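Local structure of pectate lyase (Cellvibrio cellulosa, 1GXM) at residues A22-N27 against E79-A84; K101-L106 against T142-A147; G11-L16 against N149-F154. The protein cleaves pectate (polygalacturonic acid) by anti-beta-elimination, the chain described here being the catalytic module of this family 10 polysaccharide lyase. All coordinates share one frame; numbering follows the deposited sequence.

From the N terminus, the loop segment 11-16 comes first and pairs with 149-154, 132 residues intervening, so contact 3 closes the outermost loop when the chain leaves helix 136-148. Both other contacts nest inside it. Contact 1 closes when helix 77-90 packs on helix 20-28; contact 2 then joins helix 93-109, next in the chain, to helix 136-148. The two inner contacts are in series and do not cross. They touch nonetheless: helix 136-148 also packs against helices 20-28 and 77-90, and Met80 of helix 77-90 rests on Ala102 and Ala103 of helix 93-109. The turn 149-154 leans on Ala84 and Phe146, linking the N-terminal segment to this helical part of the module.

Contact 1: residues A22-N27 against E79-A84; sequences ANWLNN and EMVFLA
The six-membered part of the Trp24 indole meets Val81 obliquely, CH2 lying 4.4 Å from Val81 CG2. The ring is also stacked with Tyr139, and it touches Val143 of helix 136-148. This is helix-on-helix packing inside the catalytic module, consistent with the helical-hairpin (alpha/alpha) architecture expected of the pectic acid lyase family: helix 20-28 packs on helix 77-90, nearest at Leu25 and Val81, whose CA atoms are 7.0 Å apart. Val81 points its side chain at the other helix and is the one residue of 79-84 that reaches segment 22-27, meeting both Trp24 and Leu25. Leu25 has CG anti to its backbone N (chi1 -171°), a torsion that carries the isobutyl group forward to pass obliquely beside the valine. There CG stands 4.1 Å from Val81 CG2, and CD2 is 4.0 Å from Val81 CG1. On its other branch, CD1 of Leu25 rests on the Phe146 ring, so the leucine links three helices. Along helix 77-90, Phe82 turns elsewhere, its ring edge-to-face with Trp32. The nearest approach of the two segments involves backbone: the methyl CG1 of Val81 lies 3.5 Å from the carbonyl oxygen Leu25 O.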
loop_
_atom_site.group_PDB
_atom_site.type_symbol
_atom_site.label_atom_id
_atom_site.label_comp_id
_atom_site.label_asym_id
_atom_site.label_seq_id
_atom_site.Cartn_x
_atom_site.Cartn_y
_atom_site.Cartn_z
ATOM N N ALA A 22 -4.705 -9.414 -0.343
ATOM C CA ALA A 22 -5.671 -10.207 -1.072
ATOM C C ALA A 22 -7.094 -9.826 -0.653
ATOM O O ALA A 22 -8.003 -9.761 -1.489
ATOM C CB ALA A 22 -5.446 -11.675 -0.803
ATOM N N ASN A 23 -7.295 -9.575 0.634
ATOM C CA ASN A 23 -8.608 -9.169 1.119
ATOM C C ASN A 23 -8.987 -7.827 0.488
ATOM O O ASN A 23 -10.126 -7.612 0.056
ATOM C CB ASN A 23 -8.615 -9.038 2.632
ATOM C CG ASN A 23 -8.659 -10.369 3.360
ATOM O OD1 ASN A 23 -8.396 -10.428 4.567
ATOM N ND2 ASN A 23 -8.998 -11.423 2.657
ATOM N N TRP A 24 -8.038 -6.904 0.434
ATOM C CA TRP A 24 -8.298 -5.623 -0.191
ATOM C C TRP A 24 -8.727 -5.816 -1.652
ATOM O O TRP A 24 -9.690 -5.209 -2.135
ATOM C CB TRP A 24 -7.066 -4.691 -0.115
ATOM C CG TRP A 24 -7.261 -3.572 -1.034
ATOM C CD1 TRP A 24 -7.977 -2.442 -0.795
ATOM C CD2 TRP A 24 -6.856 -3.523 -2.388
ATOM N NE1 TRP A 24 -8.032 -1.683 -1.932
ATOM C CE2 TRP A 24 -7.349 -2.325 -2.925
ATOM C CE3 TRP A 24 -6.103 -4.370 -3.221
ATOM C CZ2 TRP A 24 -7.130 -1.957 -4.246
ATOM C CZ3 TRP A 24 -5.886 -3.989 -4.533
ATOM C CH2 TRP A 24 -6.406 -2.811 -5.025
ATOM N N LEU A 25 -8.004 -6.653 -2.374
ATOM C CA LEU A 25 -8.249 -6.807 -3.805
ATOM C C LEU A 25 -9.625 -7.432 -4.021
ATOM O O LEU A 25 -10.421 -6.995 -4.847
ATOM C CB LEU A 25 -7.173 -7.670 -4.425
ATOM C CG LEU A 25 -7.170 -7.743 -5.955
ATOM C CD1 LEU A 25 -5.752 -7.961 -6.470
ATOM C CD2 LEU A 25 -8.101 -8.859 -6.454
ATOM N N ASN A 26 -9.904 -8.477 -3.278
ATOM C CA ASN A 26 -11.182 -9.138 -3.472
ATOM C C ASN A 26 -12.337 -8.222 -3.130
ATOM O O ASN A 26 -13.362 -8.243 -3.809
ATOM C CB ASN A 26 -11.215 -10.473 -2.737
ATOM C CG ASN A 26 -10.405 -11.541 -3.480
ATOM O OD1 ASN A 26 -10.605 -11.768 -4.687
ATOM N ND2 ASN A 26 -9.465 -12.169 -2.784
ATOM N N ASN A 27 -12.175 -7.386 -2.113
ATOM C CA ASN A 27 -13.184 -6.374 -1.804
ATOM C C ASN A 27 -13.359 -5.367 -2.928
ATOM O O ASN A 27 -14.477 -4.932 -3.219
ATOM C CB ASN A 27 -12.783 -5.617 -0.572
ATOM C CG ASN A 27 -13.176 -6.343 0.697
ATOM O OD1 ASN A 27 -12.606 -6.108 1.765
ATOM N ND2 ASN A 27 -14.058 -7.330 0.564
ATOM N N GLU A 79 -10.230 0.938 -9.177
ATOM C CA GLU A 79 -11.019 1.009 -10.406
ATOM C C GLU A 79 -10.707 -0.144 -11.342
ATOM O O GLU A 79 -11.613 -0.736 -11.942
ATOM C CB GLU A 79 -10.784 2.337 -11.145
ATOM C CG GLU A 79 -11.394 3.552 -10.474
ATOM C CD GLU A 79 -10.512 4.211 -9.451
ATOM O OE1 GLU A 79 -9.551 3.585 -8.974
ATOM O OE2 GLU A 79 -10.794 5.370 -9.107
ATOM N N MET A 80 -9.442 -0.498 -11.474
ATOM C CA MET A 80 -9.082 -1.525 -12.454
ATOM C C MET A 80 -9.538 -2.907 -11.998
ATOM O O MET A 80 -9.930 -3.728 -12.834
ATOM C CB MET A 80 -7.611 -1.481 -12.843
ATOM C CG MET A 80 -6.731 -2.301 -11.985
ATOM S SD MET A 80 -5.122 -1.671 -12.056
ATOM C CE MET A 80 -4.400 -2.688 -13.327
ATOM N N VAL A 81 -9.506 -3.168 -10.693
ATOM C CA VAL A 81 -9.932 -4.458 -10.183
ATOM C C VAL A 81 -11.443 -4.552 -10.376
ATOM O O VAL A 81 -11.974 -5.556 -10.848
ATOM C CB VAL A 81 -9.538 -4.637 -8.708
ATOM C CG1 VAL A 81 -10.213 -5.857 -8.102
ATOM C CG2 VAL A 81 -8.022 -4.753 -8.584
ATOM N N PHE A 82 -12.137 -3.488 -10.001
ATOM C CA PHE A 82 -13.569 -3.384 -10.189
ATOM C C PHE A 82 -13.981 -3.604 -11.632
ATOM O O PHE A 82 -14.855 -4.428 -11.922
ATOM C CB PHE A 82 -14.011 -2.020 -9.676
ATOM C CG PHE A 82 -15.416 -1.671 -10.025
ATOM C CD1 PHE A 82 -16.480 -2.371 -9.475
ATOM C CD2 PHE A 82 -15.670 -0.639 -10.905
ATOM C CE1 PHE A 82 -17.784 -2.024 -9.813
ATOM C CE2 PHE A 82 -16.942 -0.287 -11.234
ATOM C CZ PHE A 82 -18.004 -0.969 -10.686
ATOM N N LEU A 83 -13.337 -2.927 -12.564
ATOM C CA LEU A 83 -13.757 -3.057 -13.957
ATOM C C LEU A 83 -13.361 -4.414 -14.519
ATOM O O LEU A 83 -14.004 -4.920 -15.426
ATOM C CB LEU A 83 -13.196 -1.929 -14.816
ATOM C CG LEU A 83 -13.760 -0.542 -14.533
ATOM C CD1 LEU A 83 -13.192 0.440 -15.493
ATOM C CD2 LEU A 83 -15.264 -0.547 -14.583
ATOM N N ALA A 84 -12.323 -5.036 -13.978
ATOM C CA ALA A 84 -11.972 -6.383 -14.408
ATOM C C ALA A 84 -13.075 -7.341 -14.021
ATOM O O ALA A 84 -13.412 -8.261 -14.776
ATOM C CB ALA A 84 -10.636 -6.818 -13.814
#

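Contact 2: residues K101-L106 against T142-A147; sequences KAANFL and TVLDFA
Segments 101-106 and 142-147 are both helical and inclined to each other, nearest where the CA atoms of Ala103 and Leu144 stand 7.1 Å apart. Each keeps its own backbone bonding, as in Leu106 N to Ala102 O and Ala147 N to Val143 O, and the contact is made mainly by side chains. It is plain interhelical packing within what is probably the helical-hairpin (alpha/alpha) fold of the family. One leucine from each segment carries most of it. Leu106 directs its side chain at helix 136-148, whereas Leu144 starts out alongside and brings its branched end closer. In both residues CG lies beside the backbone N and opposite the carbonyl carbon (chi1 -68° in each), and the two isobutyl groups pass at a slant. The CD1 methyl of Leu106 is 4.2 Å from Leu144 CG and equally near Leu144 CD2, while the other methyl of Leu144, CD1, lies 4.2 Å from Leu106 CB. The fork of Leu144 thus lies along the Leu106 side chain. Its CD2 also looks toward the preceding turn of helix 93-109, lying 4.3 Å from Ala103 O and 4.5 Å from Ala103 CB, consistent with the small alanine side chain at the closest approach.

Neighbouring helices surround the pair. Phe167 and Val171 of helix 161-181 touch Ala103 and Leu144 respectively, and Met80 of helix 77-90 touches Leu106 and Val143. A glycerol, probably from the crystallisation liquor, lies about 4 Å from the Ala103 side chain. Polar groups are turned elsewhere: Asp145 is hydrogen-bonded to Gln229, and Asn104 to Arg166. What joins helices 93-109 and 136-148 here is therefore burial of aliphatic carbon and dispersion between methyl groups, with little directional preference.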
loop_
_atom_site.group_PDB
_atom_site.type_symbol
_atom_site.label_atom_id
_atom_site.label_comp_id
_atom_site.label_asym_id
_atom_site.label_seq_id
_atom_site.Cartn_x
_atom_site.Cartn_y
_atom_site.Cartn_z
ATOM N N LYS A 101 -5.509 -0.827 -20.244
ATOM C CA LYS A 101 -4.857 0.485 -20.191
ATOM C C LYS A 101 -4.350 0.786 -18.782
ATOM O O LYS A 101 -3.288 1.349 -18.629
ATOM C CB LYS A 101 -5.776 1.609 -20.664
ATOM C CG LYS A 101 -6.010 1.587 -22.185
ATOM C CD LYS A 101 -6.698 2.841 -22.679
ATOM C CE LYS A 101 -5.735 4.014 -22.812
ATOM N NZ LYS A 101 -6.378 5.219 -23.403
ATOM N N ALA A 102 -5.108 0.342 -17.795
ATOM C CA ALA A 102 -4.741 0.560 -16.384
ATOM C C ALA A 102 -3.517 -0.245 -15.990
ATOM O O ALA A 102 -2.656 0.264 -15.303
ATOM C CB ALA A 102 -5.881 0.208 -15.472
ATOM N N ALA A 103 -3.445 -1.499 -16.435
ATOM C CA ALA A 103 -2.276 -2.321 -16.145
ATOM C C ALA A 103 -1.053 -1.743 -16.834
ATOM O O ALA A 103 0.029 -1.690 -16.257
ATOM C CB ALA A 103 -2.502 -3.726 -16.591
ATOM N N ASN A 104 -1.235 -1.309 -18.076
ATOM C CA ASN A 104 -0.170 -0.680 -18.824
ATOM C C ASN A 104 0.317 0.558 -18.097
ATOM O O ASN A 104 1.506 0.815 -18.023
ATOM C CB ASN A 104 -0.667 -0.329 -20.224
ATOM C CG ASN A 104 0.413 0.214 -21.120
ATOM O OD1 ASN A 104 1.498 -0.333 -21.208
ATOM N ND2 ASN A 104 0.106 1.304 -21.809
ATOM N N PHE A 105 -0.625 1.350 -17.589
ATOM C CA PHE A 105 -0.300 2.535 -16.817
ATOM C C PHE A 105 0.594 2.183 -15.619
ATOM O O PHE A 105 1.630 2.801 -15.398
ATOM C CB PHE A 105 -1.568 3.194 -16.307
ATOM C CG PHE A 105 -1.313 4.268 -15.306
ATOM C CD1 PHE A 105 -0.929 5.537 -15.713
ATOM C CD2 PHE A 105 -1.392 4.009 -13.951
ATOM C CE1 PHE A 105 -0.644 6.518 -14.781
ATOM C CE2 PHE A 105 -1.118 5.005 -13.019
ATOM C CZ PHE A 105 -0.748 6.250 -13.452
ATOM N N LEU A 106 0.181 1.179 -14.858
ATOM C CA LEU A 106 0.954 0.804 -13.683
ATOM C C LEU A 106 2.365 0.401 -14.060
ATOM O O LEU A 106 3.332 0.844 -13.459
ATOM C CB LEU A 106 0.279 -0.307 -12.896
ATOM C CG LEU A 106 -1.032 0.023 -12.190
ATOM C CD1 LEU A 106 -1.537 -1.221 -11.520
ATOM C CD2 LEU A 106 -0.856 1.107 -11.149
ATOM N N THR A 142 0.232 -6.055 -5.902
ATOM C CA THR A 142 -0.684 -7.159 -5.658
ATOM C C THR A 142 -1.618 -7.326 -6.851
ATOM O O THR A 142 -1.852 -8.439 -7.324
ATOM C CB THR A 142 -1.484 -6.920 -4.382
ATOM O OG1 THR A 142 -0.586 -6.888 -3.261
ATOM C CG2 THR A 142 -2.449 -8.079 -4.077
ATOM N N VAL A 143 -2.146 -6.222 -7.358
ATOM C CA VAL A 143 -3.012 -6.281 -8.538
ATOM C C VAL A 143 -2.240 -6.904 -9.697
ATOM O O VAL A 143 -2.737 -7.814 -10.381
ATOM C CB VAL A 143 -3.529 -4.896 -8.934
ATOM C CG1 VAL A 143 -4.258 -4.977 -10.258
ATOM C CG2 VAL A 143 -4.442 -4.336 -7.866
ATOM N N LEU A 144 -1.045 -6.397 -9.947
ATOM C CA LEU A 144 -0.241 -6.915 -11.060
ATOM C C LEU A 144 0.084 -8.387 -10.856
ATOM O O LEU A 144 0.111 -9.151 -11.805
ATOM C CB LEU A 144 1.027 -6.091 -11.256
ATOM C CG LEU A 144 0.767 -4.668 -11.746
ATOM C CD1 LEU A 144 2.068 -3.903 -11.702
ATOM C CD2 LEU A 144 0.168 -4.655 -13.137
ATOM N N ASP A 145 0.339 -8.782 -9.620
ATOM C CA ASP A 145 0.615 -10.181 -9.318
ATOM C C ASP A 145 -0.604 -11.055 -9.537
ATOM O O ASP A 145 -0.485 -12.145 -10.061
ATOM C CB ASP A 145 1.114 -10.337 -7.904
ATOM C CG ASP A 145 1.427 -11.752 -7.573
ATOM O OD1 ASP A 145 2.459 -12.285 -8.060
ATOM O OD2 ASP A 145 0.680 -12.396 -6.819
ATOM N N PHE A 146 -1.776 -10.594 -9.143
ATOM C CA PHE A 146 -2.984 -11.343 -9.415
ATOM C C PHE A 146 -3.178 -11.462 -10.934
ATOM O O PHE A 146 -3.521 -12.534 -11.440
ATOM C CB PHE A 146 -4.189 -10.695 -8.751
ATOM C CG PHE A 146 -4.433 -11.173 -7.347
ATOM C CD1 PHE A 146 -3.432 -11.129 -6.398
ATOM C CD2 PHE A 146 -5.671 -11.667 -6.981
ATOM C CE1 PHE A 146 -3.663 -11.567 -5.123
ATOM C CE2 PHE A 146 -5.911 -12.087 -5.698
ATOM C CZ PHE A 146 -4.899 -12.058 -4.765
ATOM N N ALA A 147 -2.921 -10.381 -11.669
ATOM C CA ALA A 147 -3.055 -10.404 -13.119
ATOM C C ALA A 147 -2.052 -11.403 -13.683
ATOM O O ALA A 147 -2.398 -12.255 -14.518
ATOM C CB ALA A 147 -2.831 -9.014 -13.686
#

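Contact 3: residues G11-L16 against N149-F154; sequences GRMLTL and NKRAPF
Leu16 lays its CD1 methyl over the NE end of one face of the Arg151 guanidinium, 3.7 Å from Arg151 NE and 3.8 Å from Arg151 CD. The opposite face is occupied by Asn149 of the arginine's own turn, whose CB sits over the centre, 3.8 Å above the plane. Aliphatic carbon thus lies against both faces of the flat cation, at its NE end on one and centrally on the other. Met13 adds a lighter touch at the far end, its CE lying 4.2 Å from Arg151 NH2; the methionine chain bends at chi2 and chi3 and comes from the direction opposite to the arginine. Arg151 reaches between these groups because its chain is extended from CG to NE.

The polar end is anchored by Asp145, whose OD2 forms a salt bridge with Arg151 NH1, and the arginine also makes a cation-pi interaction with Phe146. Asp145 has a second role, since its backbone O accepts a hydrogen bond from Asn149 ND2 and so helps to place the residue beneath the guanidinium. Behind them, a Schellman motif ends helix 136-148. Lys150 takes a positive phi (56°), with Lys150 N paired with Ala147 O and Arg151 N with Phe146 O. The chain then makes a type VI beta turn, with a cis peptide before Pro153, closed by the 2.7 Å hydrogen bond from Phe154 N to Arg151 O.

Across the contact, segment 11-16 is held by backbone hydrogen bonds of Arg12 with Gln231, and Leu14 packs on Val329 of helix 318-329. The contact lies near the surface, joining the approach to helix 20-28 with the end of helix 136-148, while Pro153 and Phe154 pack inward on Ala84 of helix 77-90.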
loop_
_atom_site.group_PDB
_atom_site.type_symbol
_atom_site.label_atom_id
_atom_site.label_comp_id
_atom_site.label_asym_id
_atom_site.label_seq_id
_atom_site.Cartn_x
_atom_site.Cartn_y
_atom_site.Cartn_z
ATOM N N GLY A 11 4.936 -25.798 -0.930
ATOM C CA GLY A 11 6.090 -25.499 -1.729
ATOM C C GLY A 11 6.634 -24.275 -1.022
ATOM O O GLY A 11 6.902 -24.302 0.189
ATOM N N ARG A 12 6.730 -23.182 -1.761
ATOM C CA ARG A 12 7.128 -21.914 -1.177
ATOM C C ARG A 12 5.972 -20.884 -1.253
ATOM O O ARG A 12 6.227 -19.695 -1.203
ATOM C CB ARG A 12 8.391 -21.387 -1.878
ATOM C CG ARG A 12 9.605 -22.325 -1.867
ATOM C CD ARG A 12 10.154 -22.698 -0.502
ATOM N NE ARG A 12 10.640 -21.584 0.319
ATOM C CZ ARG A 12 10.557 -21.508 1.656
ATOM N NH1 ARG A 12 10.060 -22.505 2.386
ATOM N NH2 ARG A 12 10.994 -20.423 2.278
ATOM N N MET A 13 4.717 -21.329 -1.362
ATOM C CA MET A 13 3.569 -20.409 -1.490
ATOM C C MET A 13 2.683 -20.426 -0.253
ATOM O O MET A 13 2.187 -21.463 0.157
ATOM C CB MET A 13 2.703 -20.737 -2.705
ATOM C CG MET A 13 3.413 -20.567 -4.031
ATOM S SD MET A 13 3.966 -18.917 -4.337
ATOM C CE MET A 13 2.492 -18.128 -4.799
ATOM N N LEU A 14 2.461 -19.253 0.320
ATOM C CA LEU A 14 1.600 -19.115 1.484
ATOM C C LEU A 14 0.162 -18.976 1.050
ATOM O O LEU A 14 -0.129 -18.500 -0.051
ATOM C CB LEU A 14 1.992 -17.863 2.270
ATOM C CG LEU A 14 3.420 -17.865 2.790
ATOM C CD1 LEU A 14 3.763 -16.504 3.370
ATOM C CD2 LEU A 14 3.598 -18.972 3.821
ATOM N N THR A 15 -0.749 -19.362 1.934
ATOM C CA THR A 15 -2.161 -19.143 1.685
ATOM C C THR A 15 -2.467 -17.661 1.505
ATOM O O THR A 15 -1.837 -16.803 2.118
ATOM C CB THR A 15 -3.016 -19.733 2.820
ATOM O OG1 THR A 15 -4.401 -19.634 2.475
ATOM C CG2 THR A 15 -2.875 -18.931 4.119
ATOM N N LEU A 16 -3.433 -17.378 0.651
ATOM C CA LEU A 16 -3.946 -16.032 0.497
ATOM C C LEU A 16 -5.121 -15.787 1.440
ATOM O O LEU A 16 -5.596 -14.662 1.559
ATOM C CB LEU A 16 -4.364 -15.787 -0.948
ATOM C CG LEU A 16 -3.223 -15.780 -1.969
ATOM C CD1 LEU A 16 -3.803 -15.764 -3.386
ATOM C CD2 LEU A 16 -2.256 -14.609 -1.758
ATOM N N ASN A 149 -0.761 -13.966 -12.444
ATOM C CA ASN A 149 -1.041 -15.340 -12.041
ATOM C C ASN A 149 -2.428 -15.814 -12.416
ATOM O O ASN A 149 -2.880 -16.870 -11.982
ATOM C CB ASN A 149 -0.804 -15.483 -10.543
ATOM C CG ASN A 149 0.636 -15.572 -10.219
ATOM O OD1 ASN A 149 1.287 -16.536 -10.596
ATOM N ND2 ASN A 149 1.172 -14.562 -9.545
ATOM N N LYS A 150 -3.089 -15.030 -13.252
ATOM C CA LYS A 150 -4.418 -15.376 -13.729
ATOM C C LYS A 150 -5.397 -15.603 -12.583
ATOM O O LYS A 150 -6.273 -16.451 -12.652
ATOM C CB LYS A 150 -4.336 -16.612 -14.638
ATOM C CG LYS A 150 -5.212 -16.537 -15.854
ATOM C CD LYS A 150 -4.580 -17.217 -17.067
ATOM C CE LYS A 150 -3.937 -18.542 -16.733
ATOM N NZ LYS A 150 -2.443 -18.494 -16.723
ATOM N N ARG A 151 -5.258 -14.844 -11.504
ATOM C CA ARG A 151 -6.208 -14.937 -10.405
ATOM C C ARG A 151 -7.379 -14.044 -10.680
ATOM O O ARG A 151 -7.222 -12.974 -11.249
ATOM C CB ARG A 151 -5.602 -14.495 -9.072
ATOM C CG ARG A 151 -4.465 -15.317 -8.632
ATOM C CD ARG A 151 -4.099 -15.167 -7.177
ATOM N NE ARG A 151 -2.825 -15.839 -6.962
ATOM C CZ ARG A 151 -1.649 -15.245 -6.860
ATOM N NH1 ARG A 151 -1.538 -13.916 -6.863
ATOM N NH2 ARG A 151 -0.562 -15.985 -6.718
ATOM N N ALA A 152 -8.553 -14.482 -10.252
ATOM C CA ALA A 152 -9.770 -13.700 -10.346
ATOM C C ALA A 152 -9.528 -12.309 -9.775
ATOM O O ALA A 152 -8.967 -12.173 -8.692
ATOM C CB ALA A 152 -10.892 -14.389 -9.575
ATOM N N PRO A 153 -10.012 -11.262 -10.428
ATOM C CA PRO A 153 -10.873 -11.292 -11.626
ATOM C C PRO A 153 -10.160 -11.331 -12.972
ATOM O O PRO A 153 -10.821 -11.092 -13.992
ATOM C CB PRO A 153 -11.610 -9.966 -11.501
ATOM C CG PRO A 153 -10.595 -9.067 -10.873
ATOM C CD PRO A 153 -9.802 -9.900 -9.924
ATOM N N PHE A 154 -8.869 -11.632 -12.986
ATOM C CA PHE A 154 -8.046 -11.566 -14.194
ATOM C C PHE A 154 -7.888 -12.936 -14.840
ATOM O O PHE A 154 -6.980 -13.156 -15.651
ATOM C CB PHE A 154 -6.676 -10.983 -13.864
ATOM C CG PHE A 154 -6.756 -9.660 -13.160
ATOM C CD1 PHE A 154 -7.158 -8.522 -13.849
ATOM C CD2 PHE A 154 -6.459 -9.550 -11.819
ATOM C CE1 PHE A 154 -7.246 -7.287 -13.199
ATOM C CE2 PHE A 154 -6.543 -8.312 -11.168
ATOM C CZ PHE A 154 -6.946 -7.194 -11.851
#